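Local coordinates for uncharacterized protein (PDB 2QKP) that is of unknown function, this piece being the C-terminal PAS domain of a larger hemerythrin-like protein and probably serving as a sensory or ligand-binding module, at residues L23-L28 against F41-D46; E52-R57 against E100-F105; V106-A111 against E125-I130. One frame throughout, in Å; residues are numbered along the deposited sequence.

Contact 1: L23-L28 against F41-D46; sequences LILNHL and FQYYND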
loop_
_atom_site.group_PDB
_atom_site.type_symbol
_atom_site.label_atom_id
_atom_site.label_comp_id
_atom_site.label_asym_id
_atom_site.label_seq_id
_atom_site.Cartn_x
_atom_site.Cartn_y
_atom_site.Cartn_z
ATOM N N LEU A 23 4.477 9.872 -2.493
ATOM C CA LEU A 23 3.095 10.313 -2.231
ATOM C C LEU A 23 2.129 9.126 -2.125
ATOM O O LEU A 23 1.274 9.075 -1.255
ATOM C CB LEU A 23 2.605 11.201 -3.361
ATOM C CG LEU A 23 3.126 12.636 -3.307
ATOM C CD1 LEU A 23 2.895 13.263 -4.659
ATOM C CD2 LEU A 23 2.462 13.455 -2.175
ATOM N N ILE A 24 2.294 8.162 -3.018
ATOM C CA ILE A 24 1.393 6.981 -2.995
ATOM C C ILE A 24 1.529 6.229 -1.679
ATOM O O ILE A 24 0.545 5.920 -1.033
ATOM C CB ILE A 24 1.650 6.077 -4.195
ATOM C CG1 ILE A 24 1.089 6.747 -5.469
ATOM C CG2 ILE A 24 1.010 4.680 -3.965
ATOM C CD1 ILE A 24 1.676 6.158 -6.767
ATOM N N LEU A 25 2.764 5.970 -1.258
ATOM C CA LEU A 25 3.002 5.228 -0.016
ATOM C C LEU A 25 2.397 5.940 1.167
ATOM O O LEU A 25 1.938 5.297 2.123
ATOM C CB LEU A 25 4.497 4.987 0.206
ATOM C CG LEU A 25 5.109 3.907 -0.696
ATOM C CD1 LEU A 25 6.638 4.030 -0.743
ATOM C CD2 LEU A 25 4.684 2.458 -0.330
ATOM N N ASN A 26 2.407 7.275 1.117
ATOM C CA ASN A 26 1.802 8.084 2.202
ATOM C C ASN A 26 0.275 8.217 2.165
ATOM O O ASN A 26 -0.326 8.611 3.180
ATOM C CB ASN A 26 2.437 9.475 2.200
ATOM C CG ASN A 26 3.911 9.444 2.619
ATOM O OD1 ASN A 26 4.369 8.472 3.226
ATOM N ND2 ASN A 26 4.662 10.504 2.282
ATOM N N HIS A 27 -0.337 7.920 1.020
ATOM C CA HIS A 27 -1.808 8.028 0.870
ATOM C C HIS A 27 -2.524 6.701 1.005
ATOM O O HIS A 27 -3.767 6.640 0.972
ATOM C CB HIS A 27 -2.194 8.702 -0.455
ATOM C CG HIS A 27 -2.031 10.188 -0.432
ATOM N ND1 HIS A 27 -0.799 10.793 -0.552
ATOM C CD2 HIS A 27 -2.937 11.189 -0.277
ATOM C CE1 HIS A 27 -0.957 12.111 -0.499
ATOM N NE2 HIS A 27 -2.241 12.375 -0.318
ATOM N N LEU A 28 -1.770 5.620 1.169
ATOM C CA LEU A 28 -2.411 4.323 1.390
ATOM C C LEU A 28 -2.946 4.256 2.813
ATOM O O LEU A 28 -2.367 4.873 3.705
ATOM C CB LEU A 28 -1.431 3.191 1.092
ATOM C CG LEU A 28 -1.055 3.013 -0.396
ATOM C CD1 LEU A 28 0.166 2.095 -0.501
ATOM C CD2 LEU A 28 -2.216 2.441 -1.219
ATOM N N PHE A 41 15.880 -1.371 10.606
ATOM C CA PHE A 41 14.613 -0.642 10.427
ATOM C C PHE A 41 14.946 0.591 9.595
ATOM O O PHE A 41 15.627 1.517 10.080
ATOM C CB PHE A 41 14.013 -0.303 11.796
ATOM C CG PHE A 41 12.803 0.598 11.746
ATOM C CD1 PHE A 41 12.670 1.633 12.647
ATOM C CD2 PHE A 41 11.794 0.404 10.805
ATOM C CE1 PHE A 41 11.561 2.481 12.624
ATOM C CE2 PHE A 41 10.686 1.251 10.770
ATOM C CZ PHE A 41 10.561 2.280 11.687
ATOM N N GLN A 42 14.534 0.586 8.325
ATOM C CA GLN A 42 14.935 1.641 7.384
ATOM C C GLN A 42 13.897 2.719 7.229
ATOM O O GLN A 42 14.216 3.860 6.908
ATOM C CB GLN A 42 15.070 1.065 5.978
ATOM C CG GLN A 42 16.411 0.584 5.586
ATOM C CD GLN A 42 16.483 0.208 4.127
ATOM O OE1 GLN A 42 17.213 -0.706 3.762
ATOM N NE2 GLN A 42 15.758 0.925 3.273
ATOM N N TYR A 43 12.624 2.341 7.352
ATOM C CA TYR A 43 11.573 3.160 6.746
ATOM C C TYR A 43 10.215 2.957 7.388
ATOM O O TYR A 43 9.840 1.818 7.691
ATOM C CB TYR A 43 11.474 2.774 5.259
ATOM C CG TYR A 43 10.183 3.230 4.588
ATOM C CD1 TYR A 43 10.056 4.541 4.092
ATOM C CD2 TYR A 43 9.095 2.361 4.449
ATOM C CE1 TYR A 43 8.877 4.983 3.452
ATOM C CE2 TYR A 43 7.903 2.795 3.836
ATOM C CZ TYR A 43 7.803 4.109 3.354
ATOM O OH TYR A 43 6.651 4.489 2.734
ATOM N N TYR A 44 9.469 4.045 7.569
ATOM C CA TYR A 44 8.025 3.934 7.808
ATOM C C TYR A 44 7.362 5.075 7.093
ATOM O O TYR A 44 7.975 6.116 6.887
ATOM C CB TYR A 44 7.657 3.858 9.302
ATOM C CG TYR A 44 7.991 5.096 10.176
ATOM C CD1 TYR A 44 6.971 5.950 10.643
ATOM C CD2 TYR A 44 9.294 5.353 10.582
ATOM C CE1 TYR A 44 7.266 7.052 11.471
ATOM C CE2 TYR A 44 9.594 6.458 11.430
ATOM C CZ TYR A 44 8.574 7.284 11.862
ATOM O OH TYR A 44 8.894 8.373 12.683
ATOM N N ASN A 45 6.134 4.862 6.640
ATOM C CA ASN A 45 5.484 5.869 5.797
ATOM C C ASN A 45 4.977 7.034 6.659
ATOM O O ASN A 45 5.020 6.970 7.886
ATOM C CB ASN A 45 4.383 5.257 4.893
ATOM C CG ASN A 45 3.215 4.708 5.647
ATOM O OD1 ASN A 45 3.286 4.377 6.842
ATOM N ND2 ASN A 45 2.091 4.581 4.931
ATOM N N ASP A 46 4.554 8.109 6.009
ATOM C CA ASP A 46 3.945 9.230 6.730
ATOM C C ASP A 46 2.434 9.241 6.437
ATOM O O ASP A 46 1.952 10.046 5.625
ATOM C CB ASP A 46 4.624 10.542 6.301
ATOM C CG ASP A 46 4.133 11.734 7.084
ATOM O OD1 ASP A 46 3.925 11.587 8.314
ATOM O OD2 ASP A 46 3.950 12.807 6.453
HETATM O O HOH W 1 6.557 7.129 2.213
#
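Asn45 and Asn26 carry this contact, and their first torsions set it up. CG of Asn45 stands between its own backbone N and carbonyl carbon (chi1 66°), while CG of Asn26 lies anti to its carbonyl carbon (chi1 -68°). CB of Asn45 points toward the helix, and the amide meets the helix backbone at Leu25: ND2 donates to Leu25 O at 2.9 Å, almost straight at 176°, with the acceptor in the amide plane. In the reverse sense, Asn26 OD1 accepts the backbone N of Asp46 at 2.8 Å, the donor standing well above the plane of the side-chain carbonyl. A second grip on OD1 comes from a water that donates to it and in turn accepts the hydroxyl of Tyr43, 2.7 Å from Tyr43 OH in the plane of the ring. That phenol oxygen also abuts the aliphatic part of Leu25, with OH 3.4 Å from Leu25 CB, and Leu25 CD1 approaches the ring obliquely. Beyond the two segments, Asn45 ND2 also bonds Leu30 O and OD1 takes Ile32 N, tying the residue to the strand next in the sheet. Gln42 and Tyr43 form a classic beta bulge opposite Phe34, and Gln42 NE2 bonds Tyr15 O of the second subunit. Two side-chain-to-backbone hydrogen bonds therefore run in opposite directions: Asn45 ND2 satisfies Leu25 O, and Asn26 OD1 the N-H of Asp46, which ties helix 18-27 to the chain leaving strand 41-44.

Contact 2: E52-R57 against E100-F105; sequences EMVFKR and ERLGKF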
loop_
_atom_site.group_PDB
_atom_site.type_symbol
_atom_site.label_atom_id
_atom_site.label_comp_id
_atom_site.label_asym_id
_atom_site.label_seq_id
_atom_site.Cartn_x
_atom_site.Cartn_y
_atom_site.Cartn_z
ATOM N N GLU A 52 -0.934 9.546 16.671
ATOM C CA GLU A 52 -2.127 8.711 16.441
ATOM C C GLU A 52 -1.853 7.318 15.830
ATOM O O GLU A 52 -2.773 6.610 15.414
ATOM C CB GLU A 52 -3.101 9.462 15.557
ATOM C CG GLU A 52 -3.478 10.838 16.067
ATOM C CD GLU A 52 -4.200 11.648 15.016
ATOM O OE1 GLU A 52 -4.738 11.034 14.051
ATOM O OE2 GLU A 52 -4.241 12.893 15.162
ATOM N N MET A 53 -0.582 6.932 15.794
ATOM C CA MET A 53 -0.166 5.643 15.245
ATOM C C MET A 53 -0.542 4.472 16.154
ATOM O O MET A 53 -0.501 4.570 17.398
ATOM C CB MET A 53 1.342 5.652 15.014
ATOM C CG MET A 53 1.824 6.555 13.860
ATOM S SD MET A 53 3.638 6.710 13.855
ATOM C CE MET A 53 4.026 5.171 12.964
ATOM N N VAL A 54 -0.914 3.354 15.540
ATOM C CA VAL A 54 -1.222 2.131 16.284
ATOM C C VAL A 54 0.064 1.668 16.974
ATOM O O VAL A 54 0.086 1.428 18.191
ATOM C CB VAL A 54 -1.771 1.008 15.344
ATOM C CG1 VAL A 54 -2.040 -0.275 16.109
ATOM C CG2 VAL A 54 -3.034 1.485 14.591
ATOM N N PHE A 55 1.137 1.583 16.186
ATOM C CA PHE A 55 2.449 1.162 16.668
ATOM C C PHE A 55 3.375 2.338 16.468
ATOM O O PHE A 55 3.850 2.586 15.360
ATOM C CB PHE A 55 2.988 -0.054 15.897
ATOM C CG PHE A 55 2.188 -1.315 16.103
ATOM C CD1 PHE A 55 1.698 -1.656 17.363
ATOM C CD2 PHE A 55 1.960 -2.182 15.042
ATOM C CE1 PHE A 55 0.960 -2.834 17.554
ATOM C CE2 PHE A 55 1.238 -3.362 15.226
ATOM C CZ PHE A 55 0.733 -3.685 16.479
ATOM N N LYS A 56 3.611 3.067 17.548
ATOM C CA LYS A 56 4.400 4.278 17.472
ATOM C C LYS A 56 5.785 3.985 16.917
ATOM O O LYS A 56 6.447 3.042 17.354
ATOM C CB LYS A 56 4.532 4.910 18.843
ATOM C CG LYS A 56 3.994 6.303 18.889
ATOM C CD LYS A 56 2.552 6.236 19.325
ATOM C CE LYS A 56 1.710 7.262 18.604
ATOM N NZ LYS A 56 0.280 6.872 18.650
ATOM N N ARG A 57 6.190 4.779 15.933
ATOM C CA ARG A 57 7.563 4.769 15.452
ATOM C C ARG A 57 8.039 6.206 15.549
ATOM O O ARG A 57 7.233 7.137 15.449
ATOM C CB ARG A 57 7.650 4.299 13.993
ATOM C CG ARG A 57 6.872 3.027 13.664
ATOM C CD ARG A 57 7.492 1.792 14.276
ATOM N NE ARG A 57 6.716 0.602 13.912
ATOM C CZ ARG A 57 6.560 -0.482 14.672
ATOM N NH1 ARG A 57 7.114 -0.568 15.874
ATOM N NH2 ARG A 57 5.838 -1.495 14.214
ATOM N N GLU A 100 -9.544 -0.207 21.800
ATOM C CA GLU A 100 -10.549 0.756 22.265
ATOM C C GLU A 100 -9.970 2.179 22.350
ATOM O O GLU A 100 -10.676 3.150 22.066
ATOM C CB GLU A 100 -11.178 0.319 23.594
ATOM C CG GLU A 100 -12.046 -0.951 23.514
ATOM C CD GLU A 100 -13.358 -0.754 22.753
ATOM O OE1 GLU A 100 -13.336 -0.168 21.646
ATOM O OE2 GLU A 100 -14.417 -1.205 23.249
ATOM N N ARG A 101 -8.692 2.270 22.727
ATOM C CA ARG A 101 -7.873 3.503 22.681
ATOM C C ARG A 101 -8.042 4.312 21.381
ATOM O O ARG A 101 -8.224 5.542 21.409
ATOM C CB ARG A 101 -6.390 3.120 22.827
ATOM C CG ARG A 101 -5.425 4.266 23.178
ATOM C CD ARG A 101 -3.969 3.757 23.231
ATOM N NE ARG A 101 -3.303 3.876 21.933
ATOM C CZ ARG A 101 -2.269 3.136 21.526
ATOM N NH1 ARG A 101 -1.748 3.333 20.316
ATOM N NH2 ARG A 101 -1.747 2.202 22.317
ATOM N N LEU A 102 -7.969 3.621 20.245
ATOM C CA LEU A 102 -7.944 4.282 18.955
ATOM C C LEU A 102 -9.279 4.217 18.227
ATOM O O LEU A 102 -9.429 4.811 17.158
ATOM C CB LEU A 102 -6.822 3.687 18.084
ATOM C CG LEU A 102 -5.390 4.253 18.133
ATOM C CD1 LEU A 102 -5.122 5.246 19.270
ATOM C CD2 LEU A 102 -4.402 3.113 18.162
ATOM N N GLY A 103 -10.234 3.491 18.808
ATOM C CA GLY A 103 -11.514 3.215 18.153
ATOM C C GLY A 103 -11.320 2.412 16.874
ATOM O O GLY A 103 -12.032 2.613 15.888
ATOM N N LYS A 104 -10.353 1.500 16.903
ATOM C CA LYS A 104 -9.950 0.748 15.712
ATOM C C LYS A 104 -9.970 -0.729 16.032
ATOM O O LYS A 104 -9.741 -1.137 17.184
ATOM C CB LYS A 104 -8.531 1.136 15.265
ATOM C CG LYS A 104 -8.444 2.484 14.550
ATOM C CD LYS A 104 -7.027 2.885 14.179
ATOM C CE LYS A 104 -7.058 4.265 13.540
ATOM N NZ LYS A 104 -5.764 4.667 12.929
ATOM N N PHE A 105 -10.245 -1.535 15.017
ATOM C CA PHE A 105 -9.970 -2.943 15.097
ATOM C C PHE A 105 -8.792 -3.164 14.166
ATOM O O PHE A 105 -8.904 -2.957 12.971
ATOM C CB PHE A 105 -11.151 -3.797 14.672
ATOM C CG PHE A 105 -10.986 -5.213 15.050
ATOM C CD1 PHE A 105 -11.380 -5.659 16.311
ATOM C CD2 PHE A 105 -10.349 -6.097 14.209
ATOM C CE1 PHE A 105 -11.199 -6.981 16.676
ATOM C CE2 PHE A 105 -10.175 -7.437 14.579
ATOM C CZ PHE A 105 -10.585 -7.870 15.787
HETATM O O HOH W 2 -0.914 -0.343 20.196
#
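Val54 and Leu102 meet at the compact part of this otherwise sparse contact, which brings the loop 52-57 to the turn before strand 104-114. Leu102 CD2 lies 3.8 Å from Val54 CA and touches the valine side chain through CG2, the two side chains crossing at a slant. CG2 is the branch anti to the carbonyl carbon of Val54; it also comes within 4.3 Å of Lys104 CD, so the aliphatic stem of the lysine continues the apolar patch. Val54 further packs on Phe97 and Val127, which extends this patch onto the sheet, and its backbone N is bound by Glu31 OE2.

The other side is looser and polar. Arg101 CG is anti to its backbone N (chi1 -164°), and a bend at chi3 follows farther out. NH1 makes a weak hydrogen bond of 3.4 Å to Val54 O, which lies near the edge of the guanidinium. A water gives Val54 O a second, shorter bond and accepts a weak one from Arg101 NH2. Within the loop, Lys56 NZ donates to Met53 O at 2.7 Å in the carbonyl plane, on a lone pair; Ala51 O takes the same ammonium. Two positive groups sit close together, Lys56 NZ being 4.4 Å from Arg101 NH1, a repulsion that Met53 O, close to both, may partly offset. Glu52, Lys56 and Arg101 all lie exposed at this margin.

Gly103, at positive phi, and Lys104 together face Ser99 in a G1 beta bulge, a feature often found next to the turn of a beta hairpin, here the one joining strands 92-99 and 104-114 of the PAS sheet.

Contact 3: V106-A111 against E125-I130; sequences VYVTYA and EYVQDI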
loop_
_atom_site.group_PDB
_atom_site.type_symbol
_atom_site.label_atom_id
_atom_site.label_comp_id
_atom_site.label_asym_id
_atom_site.label_seq_id
_atom_site.Cartn_x
_atom_site.Cartn_y
_atom_site.Cartn_z
ATOM N N VAL A 106 -7.670 -3.582 14.735
ATOM C CA VAL A 106 -6.400 -3.528 14.023
ATOM C C VAL A 106 -6.076 -4.874 13.397
ATOM O O VAL A 106 -6.183 -5.915 14.057
ATOM C CB VAL A 106 -5.271 -3.115 15.015
ATOM C CG1 VAL A 106 -3.892 -3.046 14.307
ATOM C CG2 VAL A 106 -5.602 -1.752 15.674
ATOM N N TYR A 107 -5.677 -4.862 12.122
ATOM C CA TYR A 107 -5.226 -6.082 11.456
ATOM C C TYR A 107 -3.789 -5.853 10.998
ATOM O O TYR A 107 -3.513 -4.881 10.279
ATOM C CB TYR A 107 -6.103 -6.320 10.219
ATOM C CG TYR A 107 -5.832 -7.631 9.511
ATOM C CD1 TYR A 107 -6.426 -8.811 9.950
ATOM C CD2 TYR A 107 -5.021 -7.691 8.374
ATOM C CE1 TYR A 107 -6.202 -10.022 9.297
ATOM C CE2 TYR A 107 -4.775 -8.913 7.721
ATOM C CZ TYR A 107 -5.388 -10.065 8.180
ATOM O OH TYR A 107 -5.196 -11.276 7.524
ATOM N N VAL A 108 -2.883 -6.738 11.427
ATOM C CA VAL A 108 -1.444 -6.548 11.255
ATOM C C VAL A 108 -0.943 -7.629 10.331
ATOM O O VAL A 108 -1.292 -8.799 10.483
ATOM C CB VAL A 108 -0.690 -6.668 12.617
ATOM C CG1 VAL A 108 0.788 -6.426 12.437
ATOM C CG2 VAL A 108 -1.237 -5.690 13.634
ATOM N N THR A 109 -0.126 -7.242 9.362
ATOM C CA THR A 109 0.528 -8.258 8.539
ATOM C C THR A 109 2.025 -8.031 8.507
ATOM O O THR A 109 2.482 -6.908 8.306
ATOM C CB THR A 109 0.039 -8.193 7.082
ATOM O OG1 THR A 109 -1.374 -8.357 7.042
ATOM C CG2 THR A 109 0.727 -9.257 6.225
ATOM N N TYR A 110 2.781 -9.112 8.705
ATOM C CA TYR A 110 4.215 -9.132 8.437
ATOM C C TYR A 110 4.419 -9.986 7.219
ATOM O O TYR A 110 3.996 -11.164 7.206
ATOM C CB TYR A 110 4.959 -9.816 9.583
ATOM C CG TYR A 110 4.944 -9.059 10.870
ATOM C CD1 TYR A 110 5.983 -8.175 11.170
ATOM C CD2 TYR A 110 3.930 -9.246 11.798
ATOM C CE1 TYR A 110 6.009 -7.459 12.378
ATOM C CE2 TYR A 110 3.939 -8.521 13.036
ATOM C CZ TYR A 110 4.989 -7.635 13.296
ATOM O OH TYR A 110 5.093 -6.909 14.487
ATOM N N ALA A 111 5.057 -9.424 6.189
ATOM C CA ALA A 111 5.214 -10.114 4.932
ATOM C C ALA A 111 6.657 -10.216 4.505
ATOM O O ALA A 111 7.409 -9.274 4.689
ATOM C CB ALA A 111 4.387 -9.385 3.843
ATOM N N GLU A 125 5.972 -4.685 7.127
ATOM C CA GLU A 125 4.855 -4.724 8.075
ATOM C C GLU A 125 3.834 -3.665 7.676
ATOM O O GLU A 125 4.209 -2.518 7.393
ATOM C CB GLU A 125 5.346 -4.475 9.508
ATOM C CG GLU A 125 4.211 -4.485 10.554
ATOM C CD GLU A 125 4.688 -4.276 11.988
ATOM O OE1 GLU A 125 5.911 -4.113 12.212
ATOM O OE2 GLU A 125 3.823 -4.297 12.884
ATOM N N TYR A 126 2.565 -4.050 7.602
ATOM C CA TYR A 126 1.521 -3.074 7.338
ATOM C C TYR A 126 0.322 -3.309 8.245
ATOM O O TYR A 126 -0.096 -4.477 8.517
ATOM C CB TYR A 126 1.143 -3.023 5.845
ATOM C CG TYR A 126 0.834 -4.343 5.156
ATOM C CD1 TYR A 126 -0.488 -4.785 5.032
ATOM C CD2 TYR A 126 1.851 -5.130 4.600
ATOM C CE1 TYR A 126 -0.783 -5.962 4.372
ATOM C CE2 TYR A 126 1.571 -6.315 3.936
ATOM C CZ TYR A 126 0.237 -6.714 3.826
ATOM O OH TYR A 126 -0.072 -7.894 3.197
ATOM N N VAL A 127 -0.187 -2.197 8.760
ATOM C CA VAL A 127 -1.230 -2.217 9.767
ATOM C C VAL A 127 -2.448 -1.482 9.199
ATOM O O VAL A 127 -2.322 -0.367 8.679
ATOM C CB VAL A 127 -0.760 -1.506 11.061
ATOM C CG1 VAL A 127 -1.836 -1.528 12.070
ATOM C CG2 VAL A 127 0.544 -2.125 11.627
ATOM N N GLN A 128 -3.622 -2.097 9.340
ATOM C CA GLN A 128 -4.847 -1.490 8.814
ATOM C C GLN A 128 -5.949 -1.483 9.862
ATOM O O GLN A 128 -6.066 -2.402 10.668
ATOM C CB GLN A 128 -5.328 -2.268 7.605
ATOM C CG GLN A 128 -6.451 -1.545 6.772
ATOM C CD GLN A 128 -6.758 -2.302 5.491
ATOM O OE1 GLN A 128 -6.277 -3.427 5.287
ATOM N NE2 GLN A 128 -7.562 -1.704 4.629
ATOM N N ASP A 129 -6.779 -0.445 9.832
ATOM C CA ASP A 129 -7.984 -0.477 10.646
ATOM C C ASP A 129 -9.088 -1.126 9.792
ATOM O O ASP A 129 -9.443 -0.651 8.695
ATOM C CB ASP A 129 -8.362 0.931 11.112
ATOM C CG ASP A 129 -9.724 0.977 11.787
ATOM O OD1 ASP A 129 -10.125 -0.020 12.443
ATOM O OD2 ASP A 129 -10.402 2.029 11.624
ATOM N N ILE A 130 -9.626 -2.228 10.298
ATOM C CA ILE A 130 -10.648 -2.947 9.548
ATOM C C ILE A 130 -12.053 -2.788 10.139
ATOM O O ILE A 130 -13.035 -3.307 9.577
ATOM C CB ILE A 130 -10.297 -4.432 9.333
ATOM C CG1 ILE A 130 -10.096 -5.160 10.667
ATOM C CG2 ILE A 130 -9.019 -4.552 8.528
ATOM C CD1 ILE A 130 -10.100 -6.669 10.567
HETATM O O HOH W 3 -2.435 -5.661 7.582
HETATM O O HOH W 4 -2.493 -9.189 4.000
HETATM O O HOH W 5 5.207 -4.514 15.181
#
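Thr109 and Tyr126 run alongside each other in the same direction, with the threonine laid over one face of the tyrosine ring. Tyr126 CG occupies the crowded position between its backbone N and carbonyl carbon (chi1 50°), and Thr109 CB sits 3.7 Å from the ring centroid, a CH-pi contact displaced toward the rim. Thr109 CG2 reaches on to the phenol end, 3.4 Å from Tyr126 OH. Beside them a water accepts from Thr109 OG1 and donates to the carbonyls of Tyr107 and Tyr126.

Tyr110 and Glu125 repeat the parallel arrangement on the other face of the sheet. The extended Glu125 chain runs over the Tyr110 ring, CG making a CH-pi contact 4.2 Å from the centroid, and its carboxylate is inclined 33° to the ring. A water donates to Glu125 OE2 at 2.7 Å. Arg57 NH2 makes a long, weak ion pair with OE1. On this same face Val106 and Val127 cross with CG1 against CG1 at 3.4 Å, a close methyl-methyl approach.

In the backbone, Tyr107 pairs with Gln128 and Thr109 with Tyr126, each through two N-H to O bonds, while CB of Tyr107 rests on Ile130 CG2. The face with Tyr107 and Gln128 meets the second subunit: Gln128 bonds Gln128 of the second subunit, and Tyr107 stands edge-to-face with Phe133 of the second subunit. Segments 106-111 and 125-129 run at 162°, as part of the antiparallel hairpin of strands 104-114 and 120-129 within the five-stranded sheet of a PAS fold.

How the contacts relate
The three contacts follow one another along the chain and all reach the antiparallel sheet of the PAS fold, whose strands run in the order 2-1-5-4-3. Contact 1 holds helix 18-27 at strand 41-44, outermost within this chain; contact 3 zips strands 104-114 and 120-129, with its centre about 14 Å away and no touch between the two. Contact 2 lies nearer the surface, its centre about 17 Å from contact 1 and about 12 Å from contact 3. It joins both: Met53 and Arg57 pack on Tyr44, while Phe105 continues the hairpin by bonding to Ile130. Contacts 1 and 3 also meet the second subunit, so parts of the sheet also contribute to the dimer interface.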